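Local coordinates for peptidase S8 and S53, subtilisin, kexin, sedolisin (Mycobacterium smegmatis, PDB 4KG7), which is a subtilisin-like serine protease (mycosin MycP3) of the ESX-3 type VII secretion system, probably cleaving peptide bonds through a charge-relay triad, at residues E205-I210 and D338-Q343; G327-V332 and H346-T351; L111-P116 and P126-I131. All coordinates share one frame; numbering follows the deposited sequence.

How the interactions relate
Interactions 1 and 2 share helix 341-350: the first fixes its N-terminal end, near the surface, and the second packs its later turns against helix 318-335. They meet where L339 lies against R347 and V209 against A329. The difference in place shows in the chemistry. Partly buried, interaction 1 relies on a carboxylate, backbone amides and water; interaction 2 is buried and made of aliphatic carbons, its single arginine turning its charged end to groups outside the two segments. Interaction 3, also buried, combines both styles, with a glutamine-to-carbonyl bond at one end and alanine, leucine and isoleucine at the other. It reaches helix 318-335 through I112, which touches G327.

Interaction 1 (E205-I210 and D338-Q343); sequences EKDAVI and DLTARQ
At the start of helix 341-350 in this subtilisin fold, D207 accepts the first-turn amide of A341, reaching it from the turn that leads from helix 193-205 into the central-sheet strand 209-213. The bond from A341 N to D207 OD1 is 2.8 Å long and nearly straight (172°), although the donor stands above the carboxylate plane, 36° out of it. Chi1 of -167° sets CG anti to the backbone N, and OD1 beyond it reaches the amide. A water takes the next amide, R342 N, at 3.0 Å and returns a weak bond to the same OD1, so one oxygen serves two amides of the first turn, one of them indirectly. The negative charge would probably suit the positive end of the helix dipole, and OD2 has its own counter-charge in R333.

The cap itself is local: T340, at the N-cap, forms a capping box with Q343. Q343 N donates to T340 OG1 at 3.1 Å, while T340 N donates to a lone pair of Q343 OE1 at 2.9 Å. D207 thus holds a first-turn amide that the box does not use.

Beside the carboxylate, A341 points its methyl at the strand. Its CB rests 3.6 Å from A208 O, and V209 CG2 reaches A341 CA and CB, each at 3.7 Å.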
ATOM      1  N   GLU A 205      -0.191  19.588   4.739  1.00 11.70           N
ATOM      2  CA  GLU A 205       0.956  20.469   4.825  1.00 12.42           C
ATOM      3  C   GLU A 205       2.068  20.018   3.896  1.00 11.68           C
ATOM      4  O   GLU A 205       2.683  20.861   3.220  1.00 12.35           O
ATOM      5  CB  GLU A 205       1.498  20.536   6.240  1.00 13.28           C
ATOM      6  CG  GLU A 205       2.730  21.428   6.341  1.00 14.66           C
ATOM      7  CD  GLU A 205       3.148  21.767   7.753  1.00 16.32           C
ATOM      8  OE1 GLU A 205       2.330  21.610   8.686  1.00 18.25           O
ATOM      9  OE2 GLU A 205       4.308  22.230   7.936  1.00 18.18           O
ATOM     10  N   LYS A 206       2.336  18.705   3.837  1.00 10.61           N
ATOM     11  CA  LYS A 206       3.399  18.213   2.964  1.00 10.44           C
ATOM     12  C   LYS A 206       2.886  17.762   1.595  1.00  9.78           C
ATOM     13  O   LYS A 206       3.686  17.399   0.740  1.00  9.72           O
ATOM     14  CB  LYS A 206       4.201  17.112   3.634  1.00 10.73           C
ATOM     15  CG  LYS A 206       4.815  17.502   4.989  1.00 11.48           C
ATOM     16  CD  LYS A 206       5.793  18.657   4.915  1.00 12.35           C
ATOM     17  CE  LYS A 206       7.035  18.304   4.128  1.00 13.30           C
ATOM     18  NZ  LYS A 206       8.049  19.415   4.123  1.00 14.94           N
ATOM     19  N   ASP A 207       1.573  17.781   1.401  1.00  9.33           N
ATOM     20  CA  ASP A 207       0.975  17.613   0.077  1.00  9.33           C
ATOM     21  C   ASP A 207       1.295  16.275  -0.568  1.00  8.64           C
ATOM     22  O   ASP A 207       1.419  16.185  -1.795  1.00  8.44           O
ATOM     23  CB  ASP A 207       1.388  18.761  -0.870  1.00 10.04           C
ATOM     24  CG  ASP A 207       0.544  18.805  -2.157  1.00 10.46           C
ATOM     25  OD1 ASP A 207      -0.689  18.718  -2.067  1.00 10.77           O
ATOM     26  OD2 ASP A 207       1.141  18.959  -3.245  1.00 11.33           O
ATOM     27  N   ALA A 208       1.394  15.217   0.242  1.00  8.07           N
ATOM     28  CA  ALA A 208       1.662  13.873  -0.286  1.00  7.46           C
ATOM     29  C   ALA A 208       0.382  13.114  -0.562  1.00  7.13           C
ATOM     30  O   ALA A 208      -0.548  13.187   0.237  1.00  7.07           O
ATOM     31  CB  ALA A 208       2.519  13.096   0.697  1.00  7.49           C
ATOM     32  N   VAL A 209       0.349  12.394  -1.683  1.00  6.67           N
ATOM     33  CA  VAL A 209      -0.710  11.437  -1.938  1.00  6.28           C
ATOM     34  C   VAL A 209      -0.388  10.150  -1.166  1.00  5.90           C
ATOM     35  O   VAL A 209       0.629   9.504  -1.417  1.00  5.85           O
ATOM     36  CB  VAL A 209      -0.821  11.111  -3.440  1.00  6.37           C
ATOM     37  CG1 VAL A 209      -1.836   9.997  -3.663  1.00  6.30           C
ATOM     38  CG2 VAL A 209      -1.246  12.346  -4.200  1.00  6.79           C
ATOM     39  N   ILE A 210      -1.276   9.784  -0.243  1.00  5.75           N
ATOM     40  CA  ILE A 210      -1.069   8.619   0.595  1.00  5.46           C
ATOM     41  C   ILE A 210      -2.026   7.537   0.111  1.00  5.41           C
ATOM     42  O   ILE A 210      -3.229   7.750   0.014  1.00  5.70           O
ATOM     43  CB  ILE A 210      -1.338   8.903   2.083  1.00  5.59           C
ATOM     44  CG1 ILE A 210      -0.524  10.114   2.607  1.00  5.65           C
ATOM     45  CG2 ILE A 210      -1.071   7.664   2.937  1.00  5.55           C
ATOM     46  CD1 ILE A 210      -0.973  10.562   3.981  1.00  5.91           C
ATOM     47  N   ASP A 338       2.013  20.406 -10.867  1.00 13.12           N
ATOM     48  CA  ASP A 338       1.466  21.475 -10.084  1.00 14.12           C
ATOM     49  C   ASP A 338       0.191  21.090  -9.357  1.00 12.86           C
ATOM     50  O   ASP A 338      -0.265  21.843  -8.494  1.00 13.07           O
ATOM     51  CB  ASP A 338       1.262  22.715 -10.952  1.00 16.20           C
ATOM     52  CG  ASP A 338       2.582  23.350 -11.368  1.00 18.39           C
ATOM     53  OD1 ASP A 338       3.617  23.068 -10.713  1.00 20.91           O
ATOM     54  OD2 ASP A 338       2.591  24.138 -12.316  1.00 22.42           O
ATOM     55  N   LEU A 339      -0.362  19.920  -9.649  1.00 11.56           N
ATOM     56  CA  LEU A 339      -1.557  19.472  -8.944  1.00 10.80           C
ATOM     57  C   LEU A 339      -1.242  19.187  -7.481  1.00 10.13           C
ATOM     58  O   LEU A 339      -0.190  18.624  -7.136  1.00  9.68           O
ATOM     59  CB  LEU A 339      -2.142  18.193  -9.578  1.00 10.52           C
ATOM     60  CG  LEU A 339      -2.677  18.360 -11.004  1.00 10.85           C
ATOM     61  CD1 LEU A 339      -3.232  17.016 -11.468  1.00 10.61           C
ATOM     62  CD2 LEU A 339      -3.698  19.505 -11.059  1.00 11.35           C
ATOM     63  N   THR A 340      -2.174  19.555  -6.613  1.00  9.79           N
ATOM     64  CA  THR A 340      -2.118  19.154  -5.186  1.00  9.39           C
ATOM     65  C   THR A 340      -2.474  17.682  -5.039  1.00  8.84           C
ATOM     66  O   THR A 340      -3.029  17.082  -5.941  1.00  8.58           O
ATOM     67  CB  THR A 340      -3.112  19.975  -4.340  1.00  9.73           C
ATOM     68  OG1 THR A 340      -4.444  19.643  -4.747  1.00  9.76           O
ATOM     69  CG2 THR A 340      -2.850  21.439  -4.496  1.00 10.34           C
ATOM     70  N   ALA A 341      -2.193  17.140  -3.865  1.00  8.55           N
ATOM     71  CA  ALA A 341      -2.547  15.769  -3.580  1.00  8.09           C
ATOM     72  C   ALA A 341      -4.050  15.584  -3.713  1.00  8.14           C
ATOM     73  O   ALA A 341      -4.486  14.574  -4.247  1.00  7.72           O
ATOM     74  CB  ALA A 341      -2.092  15.360  -2.188  1.00  8.01           C
ATOM     75  N   ARG A 342      -4.848  16.550  -3.264  1.00  8.69           N
ATOM     76  CA  ARG A 342      -6.315  16.366  -3.387  1.00  8.92           C
ATOM     77  C   ARG A 342      -6.703  16.302  -4.863  1.00  8.95           C
ATOM     78  O   ARG A 342      -7.570  15.506  -5.253  1.00  8.79           O
ATOM     79  CB  ARG A 342      -7.113  17.477  -2.729  1.00  9.72           C
ATOM     80  CG  ARG A 342      -7.053  17.542  -1.219  1.00 10.13           C
ATOM     81  CD  ARG A 342      -7.801  18.747  -0.768  1.00 11.00           C
ATOM     82  NE  ARG A 342      -8.087  18.847   0.653  1.00 11.42           N
ATOM     83  CZ  ARG A 342      -7.677  19.833   1.449  1.00 11.87           C
ATOM     84  NH1 ARG A 342      -6.913  20.820   1.011  1.00 12.31           N
ATOM     85  NH2 ARG A 342      -8.076  19.831   2.709  1.00 12.40           N
ATOM     86  N   GLN A 343      -6.087  17.147  -5.681  1.00  9.07           N
ATOM     87  CA  GLN A 343      -6.395  17.162  -7.119  1.00  9.35           C
ATOM     88  C   GLN A 343      -5.986  15.842  -7.751  1.00  8.98           C
ATOM     89  O   GLN A 343      -6.687  15.331  -8.614  1.00  9.03           O
ATOM     90  CB  GLN A 343      -5.711  18.326  -7.828  1.00  9.81           C
ATOM     91  CG  GLN A 343      -6.354  19.665  -7.557  1.00 10.40           C
ATOM     92  CD  GLN A 343      -5.566  20.813  -8.171  1.00 11.07           C
ATOM     93  OE1 GLN A 343      -4.397  21.024  -7.844  1.00 11.32           O
ATOM     94  NE2 GLN A 343      -6.204  21.578  -9.053  1.00 11.72           N
TER
HETATM   95  O   HOH W   1      -3.944  18.475  -1.121  1.00 13.07           O
HETATM   96  O   HOH W   2       0.977  21.121  -4.992  1.00 34.27           O

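Interaction 2 (G327-V332 and H346-T351); sequences GVAALV and HRLTTT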
ATOM      1  N   GLY A 327       2.058   3.727  -8.037  1.00  5.29           N
ATOM      2  CA  GLY A 327       2.759   3.944  -9.309  1.00  5.59           C
ATOM      3  C   GLY A 327       2.002   4.847 -10.272  1.00  5.79           C
ATOM      4  O   GLY A 327       2.577   5.728 -10.886  1.00  5.98           O
ATOM      5  N   VAL A 328       0.701   4.638 -10.388  1.00  5.74           N
ATOM      6  CA  VAL A 328      -0.114   5.509 -11.235  1.00  5.98           C
ATOM      7  C   VAL A 328      -0.138   6.937 -10.726  1.00  6.06           C
ATOM      8  O   VAL A 328      -0.059   7.867 -11.505  1.00  6.38           O
ATOM      9  CB  VAL A 328      -1.558   4.990 -11.407  1.00  5.97           C
ATOM     10  CG1 VAL A 328      -2.363   5.895 -12.314  1.00  6.35           C
ATOM     11  CG2 VAL A 328      -1.576   3.604 -12.018  1.00  6.03           C
ATOM     12  N   ALA A 329      -0.245   7.110  -9.411  1.00  5.79           N
ATOM     13  CA  ALA A 329      -0.155   8.438  -8.816  1.00  5.96           C
ATOM     14  C   ALA A 329       1.162   9.119  -9.184  1.00  6.28           C
ATOM     15  O   ALA A 329       1.173  10.289  -9.504  1.00  6.58           O
ATOM     16  CB  ALA A 329      -0.335   8.397  -7.300  1.00  5.71           C
ATOM     17  N   ALA A 330       2.275   8.386  -9.155  1.00  6.29           N
ATOM     18  CA  ALA A 330       3.568   8.955  -9.545  1.00  6.63           C
ATOM     19  C   ALA A 330       3.535   9.379 -11.018  1.00  7.01           C
ATOM     20  O   ALA A 330       4.082  10.434 -11.363  1.00  7.35           O
ATOM     21  CB  ALA A 330       4.722   7.971  -9.301  1.00  6.58           C
ATOM     22  N   LEU A 331       2.924   8.569 -11.887  1.00  7.01           N
ATOM     23  CA  LEU A 331       2.791   8.980 -13.299  1.00  7.52           C
ATOM     24  C   LEU A 331       2.058  10.316 -13.392  1.00  7.88           C
ATOM     25  O   LEU A 331       2.457  11.232 -14.133  1.00  8.35           O
ATOM     26  CB  LEU A 331       2.052   7.930 -14.122  1.00  7.53           C
ATOM     27  CG  LEU A 331       2.755   6.587 -14.281  1.00  7.47           C
ATOM     28  CD1 LEU A 331       2.002   5.728 -15.308  1.00  7.62           C
ATOM     29  CD2 LEU A 331       4.240   6.695 -14.604  1.00  7.79           C
ATOM     30  N   VAL A 332       0.949  10.408 -12.677  1.00  7.76           N
ATOM     31  CA  VAL A 332       0.074  11.584 -12.750  1.00  8.11           C
ATOM     32  C   VAL A 332       0.804  12.811 -12.201  1.00  8.35           C
ATOM     33  O   VAL A 332       0.738  13.884 -12.782  1.00  8.93           O
ATOM     34  CB  VAL A 332      -1.265  11.332 -12.015  1.00  7.93           C
ATOM     35  CG1 VAL A 332      -2.050  12.624 -11.836  1.00  8.23           C
ATOM     36  CG2 VAL A 332      -2.097  10.317 -12.795  1.00  7.89           C
ATOM     37  N   HIS A 346      -8.519  13.160  -6.773  1.00  9.39           N
ATOM     38  CA  HIS A 346      -9.734  13.398  -7.553  1.00 10.30           C
ATOM     39  C   HIS A 346      -9.579  12.898  -8.986  1.00 10.36           C
ATOM     40  O   HIS A 346     -10.472  12.264  -9.543  1.00 10.21           O
ATOM     41  CB  HIS A 346     -10.054  14.902  -7.544  1.00 11.22           C
ATOM     42  CG  HIS A 346     -11.251  15.281  -8.359  1.00 12.31           C
ATOM     43  ND1 HIS A 346     -12.543  15.199  -7.882  1.00 13.04           N
ATOM     44  CD2 HIS A 346     -11.347  15.742  -9.624  1.00 12.80           C
ATOM     45  CE1 HIS A 346     -13.377  15.626  -8.812  1.00 13.36           C
ATOM     46  NE2 HIS A 346     -12.681  15.927  -9.889  1.00 13.62           N
ATOM     47  N   ARG A 347      -8.445  13.173  -9.588  1.00 10.48           N
ATOM     48  CA  ARG A 347      -8.187  12.743 -10.948  1.00 10.96           C
ATOM     49  C   ARG A 347      -8.195  11.200 -11.040  1.00 10.22           C
ATOM     50  O   ARG A 347      -8.697  10.615 -11.996  1.00 10.14           O
ATOM     51  CB  ARG A 347      -6.855  13.343 -11.365  1.00 12.03           C
ATOM     52  CG  ARG A 347      -6.347  12.977 -12.729  1.00 13.19           C
ATOM     53  CD  ARG A 347      -5.194  13.893 -13.102  1.00 14.73           C
ATOM     54  NE  ARG A 347      -5.653  15.188 -13.600  1.00 16.64           N
ATOM     55  CZ  ARG A 347      -5.927  15.473 -14.872  1.00 17.89           C
ATOM     56  NH1 ARG A 347      -5.815  14.551 -15.832  1.00 18.03           N
ATOM     57  NH2 ARG A 347      -6.342  16.692 -15.180  1.00 19.70           N
ATOM     58  N   LEU A 348      -7.581  10.544 -10.053  1.00  9.26           N
ATOM     59  CA  LEU A 348      -7.516   9.090 -10.065  1.00  8.96           C
ATOM     60  C   LEU A 348      -8.905   8.503  -9.919  1.00  9.08           C
ATOM     61  O   LEU A 348      -9.279   7.541 -10.624  1.00  9.25           O
ATOM     62  CB  LEU A 348      -6.615   8.618  -8.940  1.00  8.50           C
ATOM     63  CG  LEU A 348      -5.119   8.904  -9.127  1.00  8.62           C
ATOM     64  CD1 LEU A 348      -4.365   8.547  -7.876  1.00  8.40           C
ATOM     65  CD2 LEU A 348      -4.545   8.149 -10.314  1.00  8.75           C
ATOM     66  N   THR A 349      -9.676   9.019  -8.967  1.00  8.96           N
ATOM     67  CA  THR A 349     -10.989   8.417  -8.714  1.00  9.31           C
ATOM     68  C   THR A 349     -12.015   8.790  -9.786  1.00 10.20           C
ATOM     69  O   THR A 349     -12.816   7.961 -10.183  1.00 10.64           O
ATOM     70  CB  THR A 349     -11.544   8.741  -7.325  1.00  9.29           C
ATOM     71  OG1 THR A 349     -11.691  10.164  -7.185  1.00  9.76           O
ATOM     72  CG2 THR A 349     -10.655   8.218  -6.233  1.00  8.77           C
ATOM     73  N   THR A 350     -11.993  10.021 -10.270  1.00 10.91           N
ATOM     74  CA  THR A 350     -13.029  10.448 -11.227  1.00 12.12           C
ATOM     75  C   THR A 350     -12.843   9.789 -12.587  1.00 11.72           C
ATOM     76  O   THR A 350     -13.794   9.711 -13.376  1.00 12.65           O
ATOM     77  CB  THR A 350     -13.039  11.980 -11.378  1.00 13.46           C
ATOM     78  OG1 THR A 350     -11.834  12.419 -11.979  1.00 16.02           O
ATOM     79  CG2 THR A 350     -13.196  12.636 -10.069  1.00 13.37           C
ATOM     80  N   THR A 351     -11.642   9.269 -12.857  1.00 11.01           N
ATOM     81  CA  THR A 351     -11.360   8.603 -14.145  1.00 11.11           C
ATOM     82  C   THR A 351     -11.293   7.081 -14.046  1.00 11.02           C
ATOM     83  O   THR A 351     -11.024   6.413 -15.034  1.00 10.84           O
ATOM     84  CB  THR A 351     -10.041   9.095 -14.787  1.00 11.17           C
ATOM     85  OG1 THR A 351      -8.914   8.761 -13.954  1.00 10.78           O
ATOM     86  CG2 THR A 351     -10.074  10.600 -15.016  1.00 11.59           C
TER
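The guanidinium of R347 is the flat group beside this contact, linked by a cation-pi interaction to the ring of F336, while the arginine's alkyl stem leans on V332. The H346 ring, on another side of the same helix and away from the contact, carries the T350 methyl CG2 over the centre of one face, though that methyl is modelled too close to a backbone oxygen and its exact seat is doubtful. The contact is a helix-helix junction of the subtilisin fold: helix 318-335, whose first turn holds the predicted charge-relay residue S319, meets helix 341-350 after a short connection. The axes of the two short segments approach to 10.9 Å, with 119° between their N-to-C directions.

L348 has the largest share of the interface. Its two methyls divide the work: CD2 lies 3.7 Å from V328 CG1 and 4.1 Å from V332 CG2, bridging residues one helical turn apart, whereas CD1 touches A329 CB at 4.1 Å. The leucine and the two valines run antiparallel as they pass. L348 also touches L260 of strand 259-265, in the central sheet.

R347 contributes its alkyl chain. Its CD is 3.6 Å from V332 CG1, the two side chains crossing at a slant. The chain then bends at CG-CD, chi3 -81° setting the position of NE, and the far end is held by other elements: NH1 donates to the carbonyls of A373 and W376. A buried charge is thereby given polar partners while its carbons serve the apolar seam. Just past the helix end, the T351 hydroxyl OG1 donates to R347 O at 2.7 Å.

Interaction 3 (L111-P116 and P126-I131); sequences LIAGQP and PEARLI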
ATOM      1  N   LEU A 111       6.518  -3.338  -8.228  1.00  6.28           N
ATOM      2  CA  LEU A 111       5.336  -2.943  -8.979  1.00  6.28           C
ATOM      3  C   LEU A 111       5.314  -1.442  -9.226  1.00  6.23           C
ATOM      4  O   LEU A 111       4.842  -0.983 -10.259  1.00  6.44           O
ATOM      5  CB  LEU A 111       4.052  -3.381  -8.279  1.00  6.12           C
ATOM      6  CG  LEU A 111       3.783  -4.882  -8.269  1.00  6.28           C
ATOM      7  CD1 LEU A 111       2.503  -5.108  -7.471  1.00  6.28           C
ATOM      8  CD2 LEU A 111       3.655  -5.451  -9.662  1.00  6.69           C
ATOM      9  N   ILE A 112       5.775  -0.672  -8.234  1.00  6.14           N
ATOM     10  CA  ILE A 112       5.747   0.784  -8.288  1.00  6.31           C
ATOM     11  C   ILE A 112       6.764   1.308  -9.297  1.00  6.69           C
ATOM     12  O   ILE A 112       6.421   2.103 -10.141  1.00  6.76           O
ATOM     13  CB  ILE A 112       5.975   1.425  -6.908  1.00  6.21           C
ATOM     14  CG1 ILE A 112       4.838   1.013  -5.976  1.00  6.13           C
ATOM     15  CG2 ILE A 112       6.083   2.958  -7.046  1.00  6.37           C
ATOM     16  CD1 ILE A 112       5.051   1.404  -4.530  1.00  6.05           C
ATOM     17  N   ALA A 113       8.014   0.860  -9.197  1.00  7.01           N
ATOM     18  CA  ALA A 113       9.093   1.486  -9.969  1.00  7.70           C
ATOM     19  C   ALA A 113      10.217   0.513 -10.285  1.00  8.06           C
ATOM     20  O   ALA A 113      11.342   0.934 -10.573  1.00  8.71           O
ATOM     21  CB  ALA A 113       9.636   2.671  -9.209  1.00  7.76           C
ATOM     22  N   GLY A 114       9.912  -0.780 -10.364  1.00  8.10           N
ATOM     23  CA  GLY A 114      10.875  -1.737 -10.909  1.00  8.54           C
ATOM     24  C   GLY A 114      11.249  -1.412 -12.362  1.00  9.24           C
ATOM     25  O   GLY A 114      10.474  -0.814 -13.094  1.00  9.17           O
ATOM     26  N   GLN A 115      12.442  -1.824 -12.755  1.00  9.97           N
ATOM     27  CA  GLN A 115      12.965  -1.475 -14.061  1.00 11.05           C
ATOM     28  C   GLN A 115      12.578  -2.494 -15.101  1.00 11.77           C
ATOM     29  O   GLN A 115      12.493  -3.691 -14.814  1.00 11.91           O
ATOM     30  CB  GLN A 115      14.478  -1.355 -14.004  1.00 11.47           C
ATOM     31  CG  GLN A 115      14.955  -0.276 -13.056  1.00 11.46           C
ATOM     32  CD  GLN A 115      14.359   1.064 -13.421  1.00 11.51           C
ATOM     33  OE1 GLN A 115      14.659   1.599 -14.515  1.00 12.96           O
ATOM     34  NE2 GLN A 115      13.520   1.607 -12.546  1.00 11.15           N
ATOM     35  N   PRO A 116      12.348  -2.032 -16.337  1.00 12.75           N
ATOM     36  CA  PRO A 116      12.194  -2.974 -17.443  1.00 13.70           C
ATOM     37  C   PRO A 116      13.496  -3.740 -17.622  1.00 14.76           C
ATOM     38  O   PRO A 116      14.535  -3.336 -17.125  1.00 15.33           O
ATOM     39  CB  PRO A 116      11.901  -2.074 -18.649  1.00 14.16           C
ATOM     40  CG  PRO A 116      12.456  -0.755 -18.270  1.00 14.06           C
ATOM     41  CD  PRO A 116      12.234  -0.630 -16.788  1.00 12.99           C
ATOM     42  N   PRO A 126       8.868   3.575 -13.774  1.00  9.73           N
ATOM     43  CA  PRO A 126      10.257   3.157 -13.603  1.00 10.37           C
ATOM     44  C   PRO A 126      11.231   4.331 -13.481  1.00 11.13           C
ATOM     45  O   PRO A 126      12.367   4.138 -13.055  1.00 11.51           O
ATOM     46  CB  PRO A 126      10.539   2.321 -14.856  1.00 10.77           C
ATOM     47  CG  PRO A 126       9.448   2.622 -15.797  1.00 11.04           C
ATOM     48  CD  PRO A 126       8.290   3.169 -15.059  1.00 10.15           C
ATOM     49  N   GLU A 127      10.804   5.538 -13.852  1.00 11.75           N
ATOM     50  CA  GLU A 127      11.678   6.701 -13.698  1.00 12.88           C
ATOM     51  C   GLU A 127      11.482   7.404 -12.345  1.00 12.62           C
ATOM     52  O   GLU A 127      12.202   8.364 -12.030  1.00 13.57           O
ATOM     53  CB  GLU A 127      11.507   7.672 -14.867  1.00 14.11           C
ATOM     54  CG  GLU A 127      12.043   7.087 -16.168  1.00 15.72           C
ATOM     55  CD  GLU A 127      11.959   8.053 -17.324  1.00 17.68           C
ATOM     56  OE1 GLU A 127      11.847   9.258 -17.082  1.00 19.31           O
ATOM     57  OE2 GLU A 127      12.029   7.613 -18.482  1.00 20.55           O
ATOM     58  N   ALA A 128      10.543   6.930 -11.540  1.00 12.17           N
ATOM     59  CA  ALA A 128      10.397   7.431 -10.179  1.00 12.10           C
ATOM     60  C   ALA A 128      11.519   6.900  -9.288  1.00 12.79           C
ATOM     61  O   ALA A 128      12.168   5.914  -9.612  1.00 13.25           O
ATOM     62  CB  ALA A 128       9.040   7.055  -9.627  1.00 11.55           C
ATOM     63  N   ARG A 129      11.748   7.560  -8.177  1.00 13.60           N
ATOM     64  CA  ARG A 129      12.697   7.086  -7.182  1.00 14.74           C
ATOM     65  C   ARG A 129      11.916   6.577  -5.998  1.00 12.75           C
ATOM     66  O   ARG A 129      10.822   7.042  -5.729  1.00 13.10           O
ATOM     67  CB  ARG A 129      13.618   8.212  -6.767  1.00 18.32           C
ATOM     68  CG  ARG A 129      14.690   8.447  -7.815  1.00 22.93           C
ATOM     69  CD  ARG A 129      15.677   9.512  -7.396  1.00 27.19           C
ATOM     70  NE  ARG A 129      15.055  10.825  -7.163  1.00 31.54           N
ATOM     71  CZ  ARG A 129      14.626  11.296  -5.987  1.00 35.02           C
ATOM     72  NH1 ARG A 129      14.697  10.577  -4.871  1.00 34.71           N
ATOM     73  NH2 ARG A 129      14.106  12.524  -5.934  1.00 38.39           N
ATOM     74  N   LEU A 130      12.465   5.587  -5.322  1.00 11.23           N
ATOM     75  CA  LEU A 130      11.810   5.034  -4.175  1.00 10.13           C
ATOM     76  C   LEU A 130      12.610   5.338  -2.924  1.00  9.58           C
ATOM     77  O   LEU A 130      13.833   5.399  -2.971  1.00 10.12           O
ATOM     78  CB  LEU A 130      11.741   3.507  -4.304  1.00 10.19           C
ATOM     79  CG  LEU A 130      10.924   3.020  -5.491  1.00 10.59           C
ATOM     80  CD1 LEU A 130      11.114   1.520  -5.651  1.00 11.03           C
ATOM     81  CD2 LEU A 130       9.472   3.388  -5.318  1.00 10.65           C
ATOM     82  N   ILE A 131      11.907   5.547  -1.823  1.00  8.63           N
ATOM     83  CA  ILE A 131      12.511   5.542  -0.474  1.00  8.50           C
ATOM     84  C   ILE A 131      11.898   4.371   0.275  1.00  7.66           C
ATOM     85  O   ILE A 131      10.651   4.263   0.368  1.00  7.65           O
ATOM     86  CB  ILE A 131      12.209   6.834   0.301  1.00  8.79           C
ATOM     87  CG1 ILE A 131      12.792   8.044  -0.411  1.00  9.46           C
ATOM     88  CG2 ILE A 131      12.780   6.746   1.711  1.00  9.07           C
ATOM     89  CD1 ILE A 131      12.195   9.342   0.074  1.00  9.81           C
TER
HETATM   90  O   HOH W   3      13.927   3.769 -15.976  1.00 23.85           O
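P126 opens the segment by offering its carbonyl to the amide of Q115: NE2 donates to P126 O at 2.8 Å and 177°, lying in the carbonyl plane on a lone pair, with the acceptor in turn almost exactly in the glutamine's amide plane. A bend at chi2 (-57°) curls the Q115 chain, and NE2 also makes a weak bond back to A113 O. One water donates to Q115 OE1 at 2.7 Å and, weakly, to the same P126 O. The proline ring packs against the loop, its CB 3.6 Å from G114 O and 3.9 Å from P116 CD, where the two pyrrolidine rings cross at about a right angle.

Two residues on, A128 sets its methyl toward that of A113, at 4.4 Å between the CB atoms. N84 ND2 bonds both A128 O and A113 O from outside. This is the return leg of the beta-alpha-beta crossover 85-90, 104-113, 129-134, a connection that is left-handed in the subtilisin fold; its helix starts at the predicted charge-relay residue H104.

Within the strand, L130 turns toward the helix. Its CG, CD1 and CD2 each lie 4.0 Å from A113 CB, and CD2 meets I112 CG2 at 3.8 Å.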